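Local coordinates for protein Polyphosphate:AMP phosphotransferase (Meiothermus ruber H328, PDB 5O6M) that transfers phosphate from inorganic polyphosphate to nucleotides, converting AMP to ADP and ADP to ATP, at residues S123-V128 / A222-I227; K165-I170 / E208-A213; E181-D184 / K188-K191. The protein carries 1 engineered substitution. All blocks are in the same frame, centred on the assembly; numbering follows the deposited sequence.

Contact 1. Residues S123-V128 / A222-I227; sequences SHYEDV and APWYVI. With ATP (adenosine-5'-triphosphate), chain X.
The nucleoside end of the ATP pocket is built partly on the 3-10 turn after strand 117-121, and Y125 joins that turn to W224 of strand 224-228. The two aromatic side chains form an edge-to-face (T-shaped) pair. The six-membered ring of W224 turns its edge toward the face of Y125, with the planes at 72° and the centroids 4.7 Å apart. W224 CZ2 stands over the centre of the phenol ring and comes to 3.4 Å from Y125 CZ. The Y125 ring reaches W224 because CG lies anti to the carbonyl carbon (chi1 -74°).

The polar ends of this pair are held from elsewhere. Y125 OH is hydrogen-bonded to K165, and W224 NE1 to T217. The turn itself is braced by an ST turn, in which Y125 N donates to S123 OG at 3.2 Å with a nearly straight bond of 168°.

The next two residues face the nucleotide. D127 OD1 accepts a weak hydrogen bond from ATP N6 at 3.1 Å. E126 OE1 takes another weak one from ATP O2' at 3.3 Å. E126 CB also packs 3.4 Å from ATP N7. The other carboxylate oxygen, E126 OE2, is paired with R122 and Q63, which hold the group in place beside the ribose.

Y125 and W224 therefore meet through ring edge and pi face, in a buried setting. This apolar contact ties one side of the short turn to the sheet, while its acidic side chains probably contribute, by weak bonds, to holding the base and the ribose.

Contact 2. Residues K165-I170 / E208-A213; sequences KFFLHI and EAYEAA
F167 of strand 161-169 and Y210 of helix 203-217 carry this contact by aromatic packing. The rings meet obliquely, their planes at 37° and their centroids 4.3 Å apart. One corner of the phenylalanine does the touching. F167 CE1 sits over the centre of one face of Y210 and comes to 3.3 Å from Y210 CD1. The neighbouring atom F167 CD1 is 3.5 Å from Y210 CE1. On the other flank, F167 CZ approaches Y210 CG at 3.8 Å. F167 reaches out from the strand with CG anti to the backbone N (chi1 180°), which brings its ring out to the helix.

No hydrogen bond crosses between the two segments. The polar end of Y210 is satisfied elsewhere: its OH is hydrogen-bonded to Q63 NE2. With a leucine in place of Y210, F167 would probably lose the flat face it rests on, and the Q63 amide would be left without its hydroxyl partner.

Strand 161-169 runs between parallel strands 57-64 and 224-228. F167 bonds through its backbone to Y225 and I227 of the latter. F166 and L168 send their side chains to helix 232-249, whereas F167 meets helix 203-217. The contact thus lays helix 203-217 against the central sheet of this P-loop kinase fold.

Contact 3. Residues E181-D184 / K188-K191; sequences ERLD and KRWK. With PO4 (phosphate ion), chain B; PO4 (phosphate ion), chain Y.
Two guanidinium groups, those of R182 and R189, meet the facing segment in different ways. R182 has K191 CB over one face and a phosphate ion at its edge. Its NH1 gives that ion, chain Y, a short and nearly straight hydrogen bond: NH1 to O2 is 2.7 Å, with an angle of 170°. The R189 guanidinium is covered on one face by the carbonyl of L183. R189 CZ is 3.0 Å from L183 O, but the N-H groups do not aim at that oxygen.

The aliphatic part of R182 crosses K191 at about a right angle, with R182 CD 3.7 Å from K191 CB. Between the backbones, R182 O receives a CA-H...O contact from R189 CA at 3.4 Å.

One salt bridge joins the segments. K188 NZ donates to E181 OE2 at 3.2 Å, arriving from above the carboxylate plane, 37° out of it. E181 meets it through a bend at chi2 (-72°), while K188 is extended. K188 NZ also makes a weak bond to the second phosphate ion, chain B. The amine of K191 is salt-bridged to D71 of the ATP pocket. Both ions probably come from the crystallisation liquor. Still, R182, K188 and K191 gather round phosphates beside the P-loop, consistent with an anion-binding region.

The segments are the C-terminal end of helix 172-183 and a 3-10 turn in the loop leading to helix 195-201. The chain folds back here near the surface. L183 packs on I264 of the second subunit, and W190 on A52 of that same neighbouring chain.

In the fold
Contacts 1 and 2 touch, their centres about 7 Å apart, and each places one segment on one of the neighbouring parallel strands 224-228 and 161-169. K165 joins them: its NZ is 2.7 Å from Y125 OH, and its O is 2.8 Å from Y225 N. Q63 also links the two from strand 57-64. Contact 3 stands apart, its centre about 26 Å from that of contact 1 and 24 Å from that of contact 2. Their distances from the ATP differ. Contact 1 carries E126 and D127 of the ATP pocket, the side chain of Y210 in contact 2 lies about 8 Å from the nucleotide, and that of R182 in contact 3 is about 5 Å from it.

Contact 1. Residues S123-V128 / A222-I227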
loop_
_atom_site.group_PDB
_atom_site.type_symbol
_atom_site.label_atom_id
_atom_site.label_comp_id
_atom_site.label_asym_id
_atom_site.label_seq_id
_atom_site.Cartn_x
_atom_site.Cartn_y
_atom_site.Cartn_z
ATOM N N SER D 123 -13.462 -12.007 -5.053
ATOM C CA SER D 123 -13.665 -11.035 -3.990
ATOM C C SER D 123 -13.491 -11.710 -2.637
ATOM O O SER D 123 -12.982 -12.831 -2.535
ATOM C CB SER D 123 -15.053 -10.399 -4.098
ATOM O OG SER D 123 -16.049 -11.366 -3.822
ATOM N N HIS D 124 -13.923 -10.998 -1.593
ATOM C CA HIS D 124 -13.982 -11.541 -0.243
ATOM C C HIS D 124 -14.860 -12.781 -0.150
ATOM O O HIS D 124 -14.745 -13.534 0.824
ATOM C CB HIS D 124 -14.501 -10.464 0.716
ATOM C CG HIS D 124 -15.674 -9.695 0.187
ATOM N ND1 HIS D 124 -15.623 -8.966 -0.981
ATOM C CD2 HIS D 124 -16.922 -9.516 0.683
ATOM C CE1 HIS D 124 -16.794 -8.394 -1.198
ATOM N NE2 HIS D 124 -17.600 -8.708 -0.200
ATOM N N TYR D 125 -15.738 -13.009 -1.129
ATOM C CA TYR D 125 -16.607 -14.176 -1.067
ATOM C C TYR D 125 -15.829 -15.476 -1.220
ATOM O O TYR D 125 -16.288 -16.516 -0.737
ATOM C CB TYR D 125 -17.711 -14.068 -2.127
ATOM C CG TYR D 125 -18.752 -13.046 -1.732
ATOM C CD1 TYR D 125 -19.769 -13.373 -0.847
ATOM C CD2 TYR D 125 -18.704 -11.749 -2.222
ATOM C CE1 TYR D 125 -20.714 -12.440 -0.462
ATOM C CE2 TYR D 125 -19.647 -10.807 -1.844
ATOM C CZ TYR D 125 -20.650 -11.160 -0.961
ATOM O OH TYR D 125 -21.595 -10.233 -0.578
ATOM N N GLU D 126 -14.647 -15.435 -1.839
ATOM C CA GLU D 126 -13.803 -16.623 -1.897
ATOM C C GLU D 126 -13.484 -17.170 -0.512
ATOM O O GLU D 126 -13.173 -18.360 -0.385
ATOM C CB GLU D 126 -12.508 -16.317 -2.653
ATOM C CG GLU D 126 -12.709 -15.982 -4.123
ATOM C CD GLU D 126 -13.108 -17.194 -4.952
ATOM O OE1 GLU D 126 -12.744 -18.325 -4.565
ATOM O OE2 GLU D 126 -13.778 -17.016 -5.992
ATOM N N ASP D 127 -13.538 -16.337 0.527
ATOM C CA ASP D 127 -13.246 -16.793 1.880
ATOM C C ASP D 127 -14.425 -17.496 2.545
ATOM O O ASP D 127 -14.312 -17.884 3.713
ATOM C CB ASP D 127 -12.771 -15.619 2.740
ATOM C CG ASP D 127 -11.374 -15.153 2.365
ATOM O OD1 ASP D 127 -10.410 -15.909 2.613
ATOM O OD2 ASP D 127 -11.233 -14.037 1.821
ATOM N N VAL D 128 -15.544 -17.665 1.839
ATOM C CA VAL D 128 -16.606 -18.565 2.274
ATOM C C VAL D 128 -16.981 -19.466 1.104
ATOM O O VAL D 128 -18.054 -20.081 1.093
ATOM C CB VAL D 128 -17.835 -17.800 2.793
ATOM C CG1 VAL D 128 -17.482 -17.016 4.050
ATOM C CG2 VAL D 128 -18.412 -16.909 1.703
ATOM N N ALA D 222 -26.917 -4.296 -0.480
ATOM C CA ALA D 222 -25.908 -5.006 -1.270
ATOM C C ALA D 222 -26.540 -6.230 -1.923
ATOM O O ALA D 222 -26.312 -7.371 -1.504
ATOM C CB ALA D 222 -24.716 -5.398 -0.400
ATOM N N PRO D 223 -27.332 -6.026 -2.971
ATOM C CA PRO D 223 -28.049 -7.146 -3.587
ATOM C C PRO D 223 -27.145 -8.042 -4.422
ATOM O O PRO D 223 -26.168 -7.599 -5.033
ATOM C CB PRO D 223 -29.083 -6.446 -4.475
ATOM C CG PRO D 223 -28.405 -5.167 -4.861
ATOM C CD PRO D 223 -27.634 -4.744 -3.632
ATOM N N TRP D 224 -27.492 -9.329 -4.436
ATOM C CA TRP D 224 -26.941 -10.278 -5.392
ATOM C C TRP D 224 -27.862 -10.386 -6.598
ATOM O O TRP D 224 -29.089 -10.402 -6.458
ATOM C CB TRP D 224 -26.767 -11.659 -4.760
ATOM C CG TRP D 224 -25.477 -11.851 -4.030
ATOM C CD1 TRP D 224 -25.281 -11.766 -2.684
ATOM C CD2 TRP D 224 -24.204 -12.187 -4.602
ATOM N NE1 TRP D 224 -23.963 -12.018 -2.379
ATOM C CE2 TRP D 224 -23.280 -12.277 -3.538
ATOM C CE3 TRP D 224 -23.755 -12.409 -5.908
ATOM C CZ2 TRP D 224 -21.932 -12.582 -3.741
ATOM C CZ3 TRP D 224 -22.415 -12.716 -6.109
ATOM C CH2 TRP D 224 -21.521 -12.796 -5.030
ATOM N N TYR D 225 -27.265 -10.465 -7.783
ATOM C CA TYR D 225 -27.989 -10.769 -9.007
ATOM C C TYR D 225 -27.466 -12.080 -9.567
ATOM O O TYR D 225 -26.257 -12.236 -9.762
ATOM C CB TYR D 225 -27.834 -9.661 -10.048
ATOM C CG TYR D 225 -28.399 -8.332 -9.615
ATOM C CD1 TYR D 225 -29.731 -8.010 -9.847
ATOM C CD2 TYR D 225 -27.597 -7.394 -8.977
ATOM C CE1 TYR D 225 -30.247 -6.790 -9.450
ATOM C CE2 TYR D 225 -28.104 -6.174 -8.580
ATOM C CZ TYR D 225 -29.426 -5.877 -8.817
ATOM O OH TYR D 225 -29.919 -4.658 -8.416
ATOM N N VAL D 226 -28.370 -13.022 -9.801
ATOM C CA VAL D 226 -28.035 -14.262 -10.488
ATOM C C VAL D 226 -28.223 -14.019 -11.978
ATOM O O VAL D 226 -29.308 -13.624 -12.419
ATOM C CB VAL D 226 -28.899 -15.431 -9.995
ATOM C CG1 VAL D 226 -28.568 -16.695 -10.775
ATOM C CG2 VAL D 226 -28.689 -15.649 -8.508
ATOM N N ILE D 227 -27.163 -14.235 -12.749
ATOM C CA ILE D 227 -27.122 -13.909 -14.168
ATOM C C ILE D 227 -27.110 -15.220 -14.951
ATOM O O ILE D 227 -26.123 -15.970 -14.885
ATOM C CB ILE D 227 -25.903 -13.044 -14.519
ATOM C CG1 ILE D 227 -25.867 -11.780 -13.649
ATOM C CG2 ILE D 227 -25.900 -12.703 -16.010
ATOM C CD1 ILE D 227 -27.076 -10.880 -13.831
HETATM P PG ATP X . -9.073 -16.940 -12.599
HETATM O O1G ATP X . -9.683 -15.875 -11.727
HETATM O O2G ATP X . -9.795 -18.279 -12.490
HETATM O O3G ATP X . -9.010 -16.533 -14.078
HETATM P PB ATP X . -6.147 -16.861 -12.702
HETATM O O1B ATP X . -5.412 -18.054 -13.173
HETATM O O2B ATP X . -6.350 -15.743 -13.726
HETATM O O3B ATP X . -7.582 -17.237 -12.125
HETATM P PA ATP X . -5.830 -15.786 -9.957
HETATM O O1A ATP X . -6.536 -14.488 -9.981
HETATM O O2A ATP X . -4.521 -15.767 -9.172
HETATM O O3A ATP X . -5.429 -16.213 -11.438
HETATM O "O5'" ATP X . -6.749 -16.929 -9.218
HETATM C "C5'" ATP X . -6.134 -18.136 -8.721
HETATM C "C4'" ATP X . -6.973 -18.822 -7.668
HETATM O "O4'" ATP X . -7.020 -18.053 -6.446
HETATM C "C3'" ATP X . -8.434 -19.130 -8.034
HETATM O "O3'" ATP X . -8.597 -20.534 -8.197
HETATM C "C2'" ATP X . -9.231 -18.628 -6.816
HETATM O "O2'" ATP X . -10.253 -19.528 -6.401
HETATM C "C1'" ATP X . -8.138 -18.563 -5.758
HETATM N N9 ATP X . -8.442 -17.729 -4.600
HETATM C C8 ATP X . -8.954 -16.459 -4.583
HETATM N N7 ATP X . -9.229 -16.007 -3.383
HETATM C C5 ATP X . -8.865 -17.053 -2.548
HETATM C C6 ATP X . -8.922 -17.216 -1.150
HETATM N N6 ATP X . -9.434 -16.309 -0.314
HETATM N N1 ATP X . -8.467 -18.380 -0.636
HETATM C C2 ATP X . -8.005 -19.315 -1.470
HETATM N N3 ATP X . -7.919 -19.281 -2.802
HETATM C C4 ATP X . -8.368 -18.117 -3.282
#

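Contact 2. Residues K165-I170 / E208-A213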
loop_
_atom_site.group_PDB
_atom_site.type_symbol
_atom_site.label_atom_id
_atom_site.label_comp_id
_atom_site.label_asym_id
_atom_site.label_seq_id
_atom_site.Cartn_x
_atom_site.Cartn_y
_atom_site.Cartn_z
ATOM N N LYS D 165 -23.478 -7.015 -6.944
ATOM C CA LYS D 165 -22.851 -8.327 -6.908
ATOM C C LYS D 165 -23.510 -9.211 -7.955
ATOM O O LYS D 165 -24.737 -9.359 -7.971
ATOM C CB LYS D 165 -22.950 -8.945 -5.511
ATOM C CG LYS D 165 -22.262 -8.105 -4.437
ATOM C CD LYS D 165 -22.413 -8.701 -3.045
ATOM C CE LYS D 165 -23.834 -8.621 -2.528
ATOM N NZ LYS D 165 -23.897 -9.007 -1.084
ATOM N N PHE D 166 -22.695 -9.772 -8.843
ATOM C CA PHE D 166 -23.170 -10.602 -9.941
ATOM C C PHE D 166 -22.614 -12.007 -9.781
ATOM O O PHE D 166 -21.393 -12.190 -9.707
ATOM C CB PHE D 166 -22.749 -10.019 -11.295
ATOM C CG PHE D 166 -23.366 -8.686 -11.607
ATOM C CD1 PHE D 166 -24.669 -8.602 -12.071
ATOM C CD2 PHE D 166 -22.643 -7.518 -11.443
ATOM C CE1 PHE D 166 -25.242 -7.373 -12.364
ATOM C CE2 PHE D 166 -23.209 -6.285 -11.732
ATOM C CZ PHE D 166 -24.510 -6.212 -12.197
ATOM N N PHE D 167 -23.505 -12.991 -9.701
ATOM C CA PHE D 167 -23.131 -14.391 -9.850
ATOM C C PHE D 167 -23.477 -14.805 -11.278
ATOM O O PHE D 167 -24.654 -14.851 -11.646
ATOM C CB PHE D 167 -23.846 -15.266 -8.823
ATOM C CG PHE D 167 -23.509 -16.728 -8.932
ATOM C CD1 PHE D 167 -22.205 -17.165 -8.767
ATOM C CD2 PHE D 167 -24.492 -17.665 -9.208
ATOM C CE1 PHE D 167 -21.888 -18.510 -8.865
ATOM C CE2 PHE D 167 -24.182 -19.011 -9.312
ATOM C CZ PHE D 167 -22.878 -19.433 -9.140
ATOM N N LEU D 168 -22.457 -15.068 -12.091
ATOM C CA LEU D 168 -22.675 -15.568 -13.448
ATOM C C LEU D 168 -22.894 -17.075 -13.372
ATOM O O LEU D 168 -21.975 -17.828 -13.029
ATOM C CB LEU D 168 -21.509 -15.214 -14.365
ATOM C CG LEU D 168 -21.029 -13.761 -14.329
ATOM C CD1 LEU D 168 -19.831 -13.566 -15.253
ATOM C CD2 LEU D 168 -22.148 -12.793 -14.665
ATOM N N HIS D 169 -24.106 -17.516 -13.713
ATOM C CA HIS D 169 -24.588 -18.855 -13.390
ATOM C C HIS D 169 -24.553 -19.729 -14.642
ATOM O O HIS D 169 -25.345 -19.531 -15.571
ATOM C CB HIS D 169 -26.001 -18.780 -12.820
ATOM C CG HIS D 169 -26.524 -20.088 -12.314
ATOM N ND1 HIS D 169 -25.714 -21.033 -11.720
ATOM C CD2 HIS D 169 -27.774 -20.606 -12.310
ATOM C CE1 HIS D 169 -26.445 -22.077 -11.369
ATOM N NE2 HIS D 169 -27.698 -21.844 -11.717
ATOM N N ILE D 170 -23.625 -20.682 -14.675
ATOM C CA ILE D 170 -23.544 -21.643 -15.763
ATOM C C ILE D 170 -23.862 -23.030 -15.217
ATOM O O ILE D 170 -23.783 -23.294 -14.012
ATOM C CB ILE D 170 -22.168 -21.638 -16.463
ATOM C CG1 ILE D 170 -21.068 -22.063 -15.487
ATOM C CG2 ILE D 170 -21.872 -20.268 -17.066
ATOM C CD1 ILE D 170 -19.766 -22.445 -16.163
ATOM N N GLU D 208 -23.334 -25.544 -3.565
ATOM C CA GLU D 208 -23.920 -25.367 -2.241
ATOM C C GLU D 208 -23.344 -24.140 -1.546
ATOM O O GLU D 208 -24.080 -23.366 -0.922
ATOM C CB GLU D 208 -23.695 -26.625 -1.403
ATOM C CG GLU D 208 -24.447 -27.838 -1.919
ATOM C CD GLU D 208 -23.982 -29.135 -1.290
ATOM O OE1 GLU D 208 -23.070 -29.093 -0.437
ATOM O OE2 GLU D 208 -24.523 -30.200 -1.656
ATOM N N ALA D 209 -22.026 -23.948 -1.640
ATOM C CA ALA D 209 -21.407 -22.784 -1.016
ATOM C C ALA D 209 -21.937 -21.492 -1.624
ATOM O O ALA D 209 -22.187 -20.516 -0.905
ATOM C CB ALA D 209 -19.887 -22.861 -1.148
ATOM N N TYR D 210 -22.118 -21.464 -2.947
ATOM C CA TYR D 210 -22.646 -20.260 -3.578
ATOM C C TYR D 210 -24.065 -19.966 -3.108
ATOM O O TYR D 210 -24.402 -18.812 -2.819
ATOM C CB TYR D 210 -22.588 -20.383 -5.099
ATOM C CG TYR D 210 -21.320 -19.818 -5.699
ATOM C CD1 TYR D 210 -21.071 -18.451 -5.679
ATOM C CD2 TYR D 210 -20.376 -20.645 -6.297
ATOM C CE1 TYR D 210 -19.915 -17.921 -6.228
ATOM C CE2 TYR D 210 -19.216 -20.126 -6.852
ATOM C CZ TYR D 210 -18.993 -18.762 -6.814
ATOM O OH TYR D 210 -17.844 -18.238 -7.363
ATOM N N GLU D 211 -24.913 -20.992 -3.020
ATOM C CA GLU D 211 -26.269 -20.765 -2.529
ATOM C C GLU D 211 -26.247 -20.261 -1.091
ATOM O O GLU D 211 -27.001 -19.348 -0.732
ATOM C CB GLU D 211 -27.103 -22.039 -2.651
ATOM C CG GLU D 211 -28.546 -21.856 -2.194
ATOM C CD GLU D 211 -29.408 -23.082 -2.433
ATOM O OE1 GLU D 211 -29.552 -23.906 -1.505
ATOM O OE2 GLU D 211 -29.937 -23.218 -3.557
ATOM N N ALA D 212 -25.397 -20.852 -0.250
ATOM C CA ALA D 212 -25.286 -20.392 1.130
ATOM C C ALA D 212 -24.792 -18.952 1.180
ATOM O O ALA D 212 -25.362 -18.108 1.882
ATOM C CB ALA D 212 -24.353 -21.314 1.916
ATOM N N ALA D 213 -23.717 -18.657 0.447
ATOM C CA ALA D 213 -23.175 -17.302 0.432
ATOM C C ALA D 213 -24.206 -16.303 -0.076
ATOM O O ALA D 213 -24.412 -15.243 0.525
ATOM C CB ALA D 213 -21.910 -17.254 -0.425
#

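Contact 3. Residues E181-D184 / K188-K191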
loop_
_atom_site.group_PDB
_atom_site.type_symbol
_atom_site.label_atom_id
_atom_site.label_comp_id
_atom_site.label_asym_id
_atom_site.label_seq_id
_atom_site.Cartn_x
_atom_site.Cartn_y
_atom_site.Cartn_z
ATOM N N GLU D 181 -13.089 -26.283 -24.638
ATOM C CA GLU D 181 -12.720 -25.247 -25.594
ATOM C C GLU D 181 -11.486 -24.486 -25.128
ATOM O O GLU D 181 -10.683 -24.032 -25.951
ATOM C CB GLU D 181 -13.898 -24.295 -25.805
ATOM C CG GLU D 181 -13.889 -23.546 -27.130
ATOM C CD GLU D 181 -12.817 -22.479 -27.194
ATOM O OE1 GLU D 181 -12.139 -22.374 -28.240
ATOM O OE2 GLU D 181 -12.649 -21.745 -26.196
ATOM N N ARG D 182 -11.313 -24.349 -23.810
ATOM C CA ARG D 182 -10.118 -23.702 -23.279
ATOM C C ARG D 182 -8.863 -24.487 -23.644
ATOM O O ARG D 182 -7.809 -23.897 -23.914
ATOM C CB ARG D 182 -10.245 -23.565 -21.762
ATOM C CG ARG D 182 -9.332 -22.537 -21.112
ATOM C CD ARG D 182 -9.777 -22.284 -19.673
ATOM N NE ARG D 182 -10.849 -21.294 -19.584
ATOM C CZ ARG D 182 -11.065 -20.524 -18.522
ATOM N NH1 ARG D 182 -12.057 -19.641 -18.523
ATOM N NH2 ARG D 182 -10.302 -20.652 -17.448
ATOM N N LEU D 183 -8.953 -25.822 -23.646
ATOM C CA LEU D 183 -7.828 -26.642 -24.091
ATOM C C LEU D 183 -7.680 -26.613 -25.607
ATOM O O LEU D 183 -6.562 -26.538 -26.126
ATOM C CB LEU D 183 -7.988 -28.078 -23.597
ATOM C CG LEU D 183 -7.585 -28.320 -22.142
ATOM C CD1 LEU D 183 -8.354 -27.386 -21.235
ATOM C CD2 LEU D 183 -7.799 -29.769 -21.735
ATOM N N ASP D 184 -8.790 -26.681 -26.335
ATOM C CA ASP D 184 -8.765 -26.747 -27.796
ATOM C C ASP D 184 -8.608 -25.378 -28.446
ATOM O O ASP D 184 -9.288 -25.069 -29.427
ATOM C CB ASP D 184 -10.030 -27.442 -28.299
ATOM C CG ASP D 184 -10.281 -28.770 -27.616
ATOM O OD1 ASP D 184 -9.356 -29.286 -26.940
ATOM O OD2 ASP D 184 -11.404 -29.301 -27.751
ATOM N N LYS D 188 -5.908 -19.898 -25.777
ATOM C CA LYS D 188 -6.534 -19.970 -24.465
ATOM C C LYS D 188 -5.968 -21.040 -23.539
ATOM O O LYS D 188 -6.304 -21.027 -22.349
ATOM C CB LYS D 188 -8.048 -20.205 -24.606
ATOM C CG LYS D 188 -8.808 -19.070 -25.271
ATOM C CD LYS D 188 -10.305 -19.348 -25.238
ATOM C CE LYS D 188 -11.104 -18.265 -25.947
ATOM N NZ LYS D 188 -12.567 -18.540 -25.892
ATOM N N ARG D 189 -5.130 -21.961 -24.028
ATOM C CA ARG D 189 -4.603 -22.997 -23.141
ATOM C C ARG D 189 -3.954 -22.418 -21.893
ATOM O O ARG D 189 -3.984 -23.053 -20.832
ATOM C CB ARG D 189 -3.602 -23.906 -23.857
ATOM C CG ARG D 189 -4.224 -24.959 -24.750
ATOM C CD ARG D 189 -3.149 -25.870 -25.328
ATOM N NE ARG D 189 -3.713 -26.982 -26.086
ATOM C CZ ARG D 189 -4.046 -28.154 -25.552
ATOM N NH1 ARG D 189 -4.556 -29.115 -26.313
ATOM N NH2 ARG D 189 -3.868 -28.366 -24.255
ATOM N N TRP D 190 -3.359 -21.228 -21.988
ATOM C CA TRP D 190 -2.692 -20.667 -20.819
ATOM C C TRP D 190 -3.653 -20.474 -19.652
ATOM O O TRP D 190 -3.212 -20.455 -18.498
ATOM C CB TRP D 190 -2.034 -19.329 -21.168
ATOM C CG TRP D 190 -3.024 -18.266 -21.513
ATOM C CD1 TRP D 190 -3.637 -18.068 -22.714
ATOM C CD2 TRP D 190 -3.541 -17.264 -20.628
ATOM N NE1 TRP D 190 -4.494 -16.996 -22.638
ATOM C CE2 TRP D 190 -4.455 -16.487 -21.366
ATOM C CE3 TRP D 190 -3.313 -16.947 -19.283
ATOM C CZ2 TRP D 190 -5.141 -15.411 -20.806
ATOM C CZ3 TRP D 190 -3.999 -15.879 -18.727
ATOM C CH2 TRP D 190 -4.901 -15.123 -19.489
ATOM N N LYS D 191 -4.956 -20.335 -19.922
ATOM C CA LYS D 191 -5.942 -20.170 -18.860
ATOM C C LYS D 191 -6.266 -21.460 -18.121
ATOM O O LYS D 191 -6.822 -21.400 -17.019
ATOM C CB LYS D 191 -7.247 -19.596 -19.420
ATOM C CG LYS D 191 -7.191 -18.150 -19.862
ATOM C CD LYS D 191 -8.444 -17.798 -20.653
ATOM C CE LYS D 191 -8.616 -16.299 -20.793
ATOM N NZ LYS D 191 -9.070 -15.687 -19.510
HETATM P P PO4 B . -12.044 -16.260 -22.368
HETATM O O1 PO4 B . -12.987 -15.600 -23.343
HETATM O O2 PO4 B . -12.091 -17.759 -22.553
HETATM O O3 PO4 B . -10.643 -15.757 -22.636
HETATM O O4 PO4 B . -12.464 -15.913 -20.959
HETATM P P PO4 Y . -13.867 -16.990 -16.636
HETATM O O1 PO4 Y . -14.540 -17.178 -17.983
HETATM O O2 PO4 Y . -12.709 -17.949 -16.504
HETATM O O3 PO4 Y . -13.360 -15.570 -16.540
HETATM O O4 PO4 Y . -14.839 -17.245 -15.506
#